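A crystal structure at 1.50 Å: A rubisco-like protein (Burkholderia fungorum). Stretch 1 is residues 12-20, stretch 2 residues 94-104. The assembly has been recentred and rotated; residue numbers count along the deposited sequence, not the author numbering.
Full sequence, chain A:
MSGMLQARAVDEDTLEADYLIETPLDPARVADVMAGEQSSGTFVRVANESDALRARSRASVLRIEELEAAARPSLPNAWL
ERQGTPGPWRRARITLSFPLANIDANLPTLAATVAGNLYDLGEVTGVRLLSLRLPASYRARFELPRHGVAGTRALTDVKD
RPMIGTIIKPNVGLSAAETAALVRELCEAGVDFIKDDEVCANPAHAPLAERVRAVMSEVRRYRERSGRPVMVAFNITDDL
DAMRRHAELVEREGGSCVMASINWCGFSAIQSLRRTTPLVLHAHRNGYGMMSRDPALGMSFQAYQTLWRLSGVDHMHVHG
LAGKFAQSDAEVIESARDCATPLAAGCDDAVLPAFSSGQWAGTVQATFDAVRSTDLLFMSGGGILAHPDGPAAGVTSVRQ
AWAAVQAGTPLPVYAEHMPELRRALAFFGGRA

Stretch 1 12-20: EDTLEADYL
Stretch 2 (94-104) ITLSFPLANID

Residues 14-20 and 94-99 form neighbouring antiparallel strands, their N-to-C directions 155° apart and their axes approaching to 4.6 Å. Both backbones are extended, with phi between -136° and -71° and psi between 121° and 164°. Tyr-19 pairs with Ile-94, Ala-17 with Leu-96 and Leu-15 with Phe-98 as hydrogen-bonded pairs, CA atoms 5.2 to 5.4 Å apart. The alternating non-hydrogen-bonded pairs, Asp-18 with Thr-95, Glu-16 with Ser-97 and Thr-14 with Pro-99, draw in to 4.3 to 4.6 Å.

Each hydrogen-bonded pair closes a two-bond ring. Tyr-19 N to Ile-94 O and Ile-94 N to Tyr-19 O are both 2.8 Å; Ala-17 N lies 2.9 Å from Leu-96 O, and Leu-96 N 2.8 Å from Ala-17 O; Leu-15 N lies 3.0 Å from Phe-98 O, and Phe-98 N 2.9 Å from Leu-15 O. Proline has no amide hydrogen to donate, and Pro-99 sits at a non-hydrogen-bonded position where this ladder asks for none. The ladder is extended by Leu-100 N, which donates to Asp-13 O at 2.9 Å and 171°. Between the rungs run CA-H...O contacts, the shortest from Thr-14 CA to Phe-98 O at 3.1 Å.

Beyond Pro-99 the chain turns through helical phi/psi at 100-102. Ile-103 N and Asp-104 N both donate to Leu-100 O, at 2.9 and 2.8 Å.

One face of the sheet is apolar. Leu-15 (chi1 p, chi2 p) places CD1 3.9 Å from Phe-98 CD1 and CD2 3.6 Å from Leu-100 CD2; Leu-100 (m, t) points its CA-to-CB bond sideways, but its end comes nearer. The small Ala-17 CB lies at the edge of the Phe-98 ring (chi1 -76°, chi2 96°), 4.3 Å from CE1. Tyr-19 (chi1 m, chi2 -98°) packs CB 3.8 Å from Ile-94 CG1 (Ile-94 p, t) and CE2 3.8 Å from Leu-96 CD1 (Leu-96 m, t).

The other face carries polar side chains. Thr-95 (m) donates from OG1 to Asp-18 OD1 (Asp-18 m, chi2 -9°) at 2.6 Å, a short bond suited to a hydroxyl facing a carboxylate. Water 2 joins three residues: it lies 2.7 Å from Thr-14 OG1 (Thr-14 p) and 2.7 Å from Ser-97 OG (Ser-97 t), and donates to Glu-16 OE2 (Glu-16 m, t, chi3 4°) at 2.9 Å. Water 1 donates to Asp-13 O at 3.0 Å and accepts from Ala-101 N at 2.9 Å, linking the stretches at the turn.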

ATOM      1  N   GLU A  12     -27.033  -2.988  10.025  1.00 32.63           N
ATOM      2  CA  GLU A  12     -26.622  -4.093   9.167  1.00 31.57           C
ATOM      3  C   GLU A  12     -26.420  -3.668   7.712  1.00 29.98           C
ATOM      4  O   GLU A  12     -25.855  -4.419   6.921  1.00 32.92           O
ATOM      5  CB  GLU A  12     -27.631  -5.243   9.244  1.00 40.06           C
ATOM      6  CG  GLU A  12     -27.186  -6.395  10.134  1.00 44.30           C
ATOM      7  CD  GLU A  12     -28.340  -7.288  10.552  1.00 56.83           C
ATOM      8  OE1 GLU A  12     -29.491  -6.800  10.575  1.00 63.54           O
ATOM      9  OE2 GLU A  12     -28.096  -8.473  10.867  1.00 61.66           O
ATOM     10  N   ASP A  13     -26.885  -2.471   7.366  1.00 24.69           N
ATOM     11  CA  ASP A  13     -26.740  -1.949   6.007  1.00 22.95           C
ATOM     12  C   ASP A  13     -25.613  -0.921   5.905  1.00 18.20           C
ATOM     13  O   ASP A  13     -25.445  -0.270   4.868  1.00 19.30           O
ATOM     14  CB  ASP A  13     -28.059  -1.333   5.516  1.00 25.76           C
ATOM     15  CG  ASP A  13     -29.179  -2.356   5.418  1.00 34.63           C
ATOM     16  OD1 ASP A  13     -30.320  -2.029   5.809  1.00 39.77           O
ATOM     17  OD2 ASP A  13     -28.916  -3.486   4.958  1.00 40.14           O
ATOM     18  N   THR A  14     -24.849  -0.771   6.983  1.00 19.05           N
ATOM     19  CA  THR A  14     -23.746   0.189   6.997  1.00 17.37           C
ATOM     20  C   THR A  14     -22.500  -0.409   7.627  1.00 18.44           C
ATOM     21  O   THR A  14     -22.558  -1.431   8.296  1.00 18.36           O
ATOM     22  CB  THR A  14     -24.084   1.459   7.804  1.00 19.43           C
ATOM     23  OG1 THR A  14     -24.231   1.121   9.192  1.00 22.78           O
ATOM     24  CG2 THR A  14     -25.358   2.106   7.299  1.00 20.73           C
ATOM     25  N   LEU A  15     -21.367   0.241   7.395  1.00 17.39           N
ATOM     26  CA  LEU A  15     -20.200   0.030   8.236  1.00 15.96           C
ATOM     27  C   LEU A  15     -19.795   1.387   8.802  1.00 16.74           C
ATOM     28  O   LEU A  15     -20.231   2.435   8.316  1.00 16.85           O
ATOM     29  CB  LEU A  15     -19.048  -0.622   7.457  1.00 16.20           C
ATOM     30  CG  LEU A  15     -18.485   0.170   6.275  1.00 16.29           C
ATOM     31  CD1 LEU A  15     -17.495   1.251   6.729  1.00 16.99           C
ATOM     32  CD2 LEU A  15     -17.824  -0.791   5.290  1.00 18.90           C
ATOM     33  N   GLU A  16     -18.969   1.372   9.837  1.00 17.23           N
ATOM     34  CA  GLU A  16     -18.488   2.608  10.424  1.00 14.70           C
ATOM     35  C   GLU A  16     -16.966   2.691  10.407  1.00 14.39           C
ATOM     36  O   GLU A  16     -16.267   1.684  10.530  1.00 15.86           O
ATOM     37  CB  GLU A  16     -19.019   2.776  11.841  1.00 18.48           C
ATOM     38  CG  GLU A  16     -20.526   2.946  11.858  1.00 21.97           C
ATOM     39  CD  GLU A  16     -21.096   3.064  13.250  1.00 25.53           C
ATOM     40  OE1 GLU A  16     -20.314   3.099  14.230  1.00 26.92           O
ATOM     41  OE2 GLU A  16     -22.338   3.125  13.356  1.00 31.41           O
ATOM     42  N   ALA A  17     -16.469   3.913  10.251  1.00 14.69           N
ATOM     43  CA  ALA A  17     -15.038   4.161  10.234  1.00 14.79           C
ATOM     44  C   ALA A  17     -14.739   5.361  11.121  1.00 14.92           C
ATOM     45  O   ALA A  17     -15.382   6.401  10.989  1.00 16.20           O
ATOM     46  CB  ALA A  17     -14.575   4.423   8.807  1.00 14.37           C
ATOM     47  N   ASP A  18     -13.768   5.213  12.018  1.00 15.18           N
ATOM     48  CA  ASP A  18     -13.367   6.299  12.914  1.00 14.36           C
ATOM     49  C   ASP A  18     -12.072   6.918  12.411  1.00 15.81           C
ATOM     50  O   ASP A  18     -11.161   6.192  11.995  1.00 14.75           O
ATOM     51  CB  ASP A  18     -13.124   5.777  14.336  1.00 15.38           C
ATOM     52  CG  ASP A  18     -14.397   5.328  15.036  1.00 19.93           C
ATOM     53  OD1 ASP A  18     -15.501   5.559  14.511  1.00 17.71           O
ATOM     54  OD2 ASP A  18     -14.276   4.746  16.132  1.00 27.93           O
ATOM     55  N   TYR A  19     -11.981   8.247  12.463  1.00 14.87           N
ATOM     56  CA  TYR A  19     -10.782   8.975  12.049  1.00 13.71           C
ATOM     57  C   TYR A  19     -10.343   9.974  13.093  1.00 16.36           C
ATOM     58  O   TYR A  19     -11.145  10.435  13.906  1.00 17.42           O
ATOM     59  CB  TYR A  19     -11.032   9.761  10.757  1.00 14.14           C
ATOM     60  CG  TYR A  19     -11.507   8.923   9.608  1.00 13.86           C
ATOM     61  CD1 TYR A  19     -10.621   8.480   8.637  1.00 13.25           C
ATOM     62  CD2 TYR A  19     -12.845   8.581   9.489  1.00 12.65           C
ATOM     63  CE1 TYR A  19     -11.065   7.709   7.573  1.00 13.10           C
ATOM     64  CE2 TYR A  19     -13.295   7.812   8.432  1.00 14.37           C
ATOM     65  CZ  TYR A  19     -12.398   7.372   7.489  1.00 15.07           C
ATOM     66  OH  TYR A  19     -12.844   6.599   6.444  1.00 15.88           O
ATOM     67  N   LEU A  20      -9.056  10.303  13.057  1.00 13.21           N
ATOM     68  CA  LEU A  20      -8.544  11.498  13.711  1.00 13.97           C
ATOM     69  C   LEU A  20      -8.223  12.481  12.602  1.00 17.98           C
ATOM     70  O   LEU A  20      -7.430  12.172  11.709  1.00 17.04           O
ATOM     71  CB  LEU A  20      -7.274  11.172  14.508  1.00 18.09           C
ATOM     72  CG  LEU A  20      -6.421  12.372  14.933  1.00 24.21           C
ATOM     73  CD1 LEU A  20      -7.135  13.182  16.000  1.00 21.49           C
ATOM     74  CD2 LEU A  20      -5.057  11.905  15.434  1.00 28.83           C
ATOM     75  N   ILE A  94     -13.644  11.597  14.625  1.00 14.43           N
ATOM     76  CA  ILE A  94     -14.936  11.552  13.957  1.00 15.84           C
ATOM     77  C   ILE A  94     -15.301  10.120  13.603  1.00 18.39           C
ATOM     78  O   ILE A  94     -14.432   9.256  13.494  1.00 16.38           O
ATOM     79  CB  ILE A  94     -14.956  12.418  12.689  1.00 17.38           C
ATOM     80  CG1 ILE A  94     -14.053  11.813  11.610  1.00 18.10           C
ATOM     81  CG2 ILE A  94     -14.547  13.861  13.020  1.00 16.64           C
ATOM     82  CD1 ILE A  94     -14.167  12.505  10.277  1.00 19.33           C
ATOM     83  N   THR A  95     -16.595   9.868  13.449  1.00 16.87           N
ATOM     84  CA  THR A  95     -17.057   8.579  12.962  1.00 15.58           C
ATOM     85  C   THR A  95     -17.904   8.812  11.730  1.00 17.73           C
ATOM     86  O   THR A  95     -18.829   9.631  11.758  1.00 16.68           O
ATOM     87  CB  THR A  95     -17.912   7.836  14.010  1.00 16.80           C
ATOM     88  OG1 THR A  95     -17.114   7.527  15.157  1.00 18.34           O
ATOM     89  CG2 THR A  95     -18.466   6.545  13.423  1.00 17.76           C
ATOM     90  N   LEU A  96     -17.579   8.107  10.645  1.00 15.52           N
ATOM     91  CA  LEU A  96     -18.400   8.121   9.441  1.00 16.24           C
ATOM     92  C   LEU A  96     -19.178   6.819   9.305  1.00 16.00           C
ATOM     93  O   LEU A  96     -18.693   5.751   9.676  1.00 17.04           O
ATOM     94  CB  LEU A  96     -17.550   8.335   8.184  1.00 16.75           C
ATOM     95  CG  LEU A  96     -16.719   9.612   8.134  1.00 18.53           C
ATOM     96  CD1 LEU A  96     -16.054   9.742   6.764  1.00 17.21           C
ATOM     97  CD2 LEU A  96     -17.580  10.818   8.432  1.00 19.68           C
ATOM     98  N   SER A  97     -20.390   6.922   8.767  1.00 16.16           N
ATOM     99  CA  SER A  97     -21.212   5.758   8.462  1.00 16.32           C
ATOM    100  C   SER A  97     -21.354   5.637   6.950  1.00 16.13           C
ATOM    101  O   SER A  97     -21.783   6.582   6.292  1.00 17.03           O
ATOM    102  CB  SER A  97     -22.597   5.908   9.102  1.00 17.87           C
ATOM    103  OG  SER A  97     -23.423   4.789   8.819  1.00 21.42           O
ATOM    104  N   PHE A  98     -20.976   4.481   6.405  1.00 15.91           N
ATOM    105  CA  PHE A  98     -21.002   4.242   4.963  1.00 17.47           C
ATOM    106  C   PHE A  98     -22.049   3.199   4.598  1.00 17.08           C
ATOM    107  O   PHE A  98     -22.091   2.137   5.213  1.00 17.41           O
ATOM    108  CB  PHE A  98     -19.644   3.710   4.495  1.00 18.76           C
ATOM    109  CG  PHE A  98     -18.569   4.759   4.403  1.00 16.31           C
ATOM    110  CD1 PHE A  98     -17.678   4.959   5.448  1.00 17.96           C
ATOM    111  CD2 PHE A  98     -18.438   5.525   3.254  1.00 18.16           C
ATOM    112  CE1 PHE A  98     -16.681   5.922   5.347  1.00 16.74           C
ATOM    113  CE2 PHE A  98     -17.443   6.496   3.152  1.00 18.41           C
ATOM    114  CZ  PHE A  98     -16.574   6.694   4.196  1.00 16.11           C
ATOM    115  N   PRO A  99     -22.882   3.482   3.583  1.00 17.72           N
ATOM    116  CA  PRO A  99     -23.832   2.465   3.120  1.00 17.04           C
ATOM    117  C   PRO A  99     -23.129   1.330   2.379  1.00 16.74           C
ATOM    118  O   PRO A  99     -22.400   1.572   1.414  1.00 17.68           O
ATOM    119  CB  PRO A  99     -24.743   3.234   2.149  1.00 20.61           C
ATOM    120  CG  PRO A  99     -24.456   4.676   2.370  1.00 23.82           C
ATOM    121  CD  PRO A  99     -23.043   4.757   2.868  1.00 19.96           C
ATOM    122  N   LEU A 100     -23.359   0.098   2.820  1.00 17.58           N
ATOM    123  CA  LEU A 100     -22.705  -1.061   2.217  1.00 14.71           C
ATOM    124  C   LEU A 100     -23.042  -1.224   0.743  1.00 15.74           C
ATOM    125  O   LEU A 100     -22.238  -1.732  -0.041  1.00 16.46           O
ATOM    126  CB  LEU A 100     -23.075  -2.334   2.975  1.00 16.79           C
ATOM    127  CG  LEU A 100     -22.641  -2.348   4.435  1.00 17.52           C
ATOM    128  CD1 LEU A 100     -23.009  -3.672   5.113  1.00 19.52           C
ATOM    129  CD2 LEU A 100     -21.141  -2.085   4.559  1.00 20.14           C
ATOM    130  N   ALA A 101     -24.236  -0.793   0.353  1.00 15.84           N
ATOM    131  CA  ALA A 101     -24.648  -0.911  -1.039  1.00 17.18           C
ATOM    132  C   ALA A 101     -23.713  -0.148  -1.994  1.00 17.07           C
ATOM    133  O   ALA A 101     -23.633  -0.472  -3.175  1.00 17.75           O
ATOM    134  CB  ALA A 101     -26.092  -0.432  -1.203  1.00 20.77           C
ATOM    135  N   ASN A 102     -23.008   0.857  -1.481  1.00 15.37           N
ATOM    136  CA  ASN A 102     -22.039   1.590  -2.299  1.00 15.64           C
ATOM    137  C   ASN A 102     -20.848   0.721  -2.691  1.00 14.01           C
ATOM    138  O   ASN A 102     -20.198   0.974  -3.714  1.00 15.36           O
ATOM    139  CB  ASN A 102     -21.493   2.810  -1.550  1.00 14.43           C
ATOM    140  CG  ASN A 102     -22.490   3.941  -1.446  1.00 20.55           C
ATOM    141  OD1 ASN A 102     -23.642   3.810  -1.848  1.00 20.90           O
ATOM    142  ND2 ASN A 102     -22.043   5.071  -0.903  1.00 18.90           N
ATOM    143  N   ILE A 103     -20.555  -0.290  -1.870  1.00 15.23           N
ATOM    144  CA  ILE A 103     -19.294  -1.025  -1.982  1.00 15.00           C
ATOM    145  C   ILE A 103     -19.506  -2.477  -2.404  1.00 14.75           C
ATOM    146  O   ILE A 103     -18.743  -3.032  -3.195  1.00 16.21           O
ATOM    147  CB  ILE A 103     -18.540  -1.020  -0.630  1.00 14.04           C
ATOM    148  CG1 ILE A 103     -18.565   0.381   0.004  1.00 14.84           C
ATOM    149  CG2 ILE A 103     -17.111  -1.536  -0.794  1.00 14.68           C
ATOM    150  CD1 ILE A 103     -17.997   0.428   1.418  1.00 16.84           C
ATOM    151  N   ASP A 104     -20.547  -3.094  -1.858  1.00 16.42           N
ATOM    152  CA  ASP A 104     -20.671  -4.545  -1.886  1.00 17.18           C
ATOM    153  C   ASP A 104     -19.397  -5.225  -1.362  1.00 15.95           C
ATOM    154  O   ASP A 104     -18.618  -4.587  -0.652  1.00 16.30           O
ATOM    155  CB  ASP A 104     -21.110  -5.057  -3.256  1.00 21.06           C
ATOM    156  CG  ASP A 104     -22.597  -5.392  -3.285  1.00 31.38           C
ATOM    157  OD1 ASP A 104     -23.228  -5.376  -2.201  1.00 29.64           O
ATOM    158  OD2 ASP A 104     -23.142  -5.661  -4.375  1.00 33.58           O
TER
HETATM  159  O   HOH W   1     -26.464  -0.126   2.095  1.00 23.38           O
HETATM  160  O   HOH W   2     -23.990   3.180  10.973  1.00 28.02           O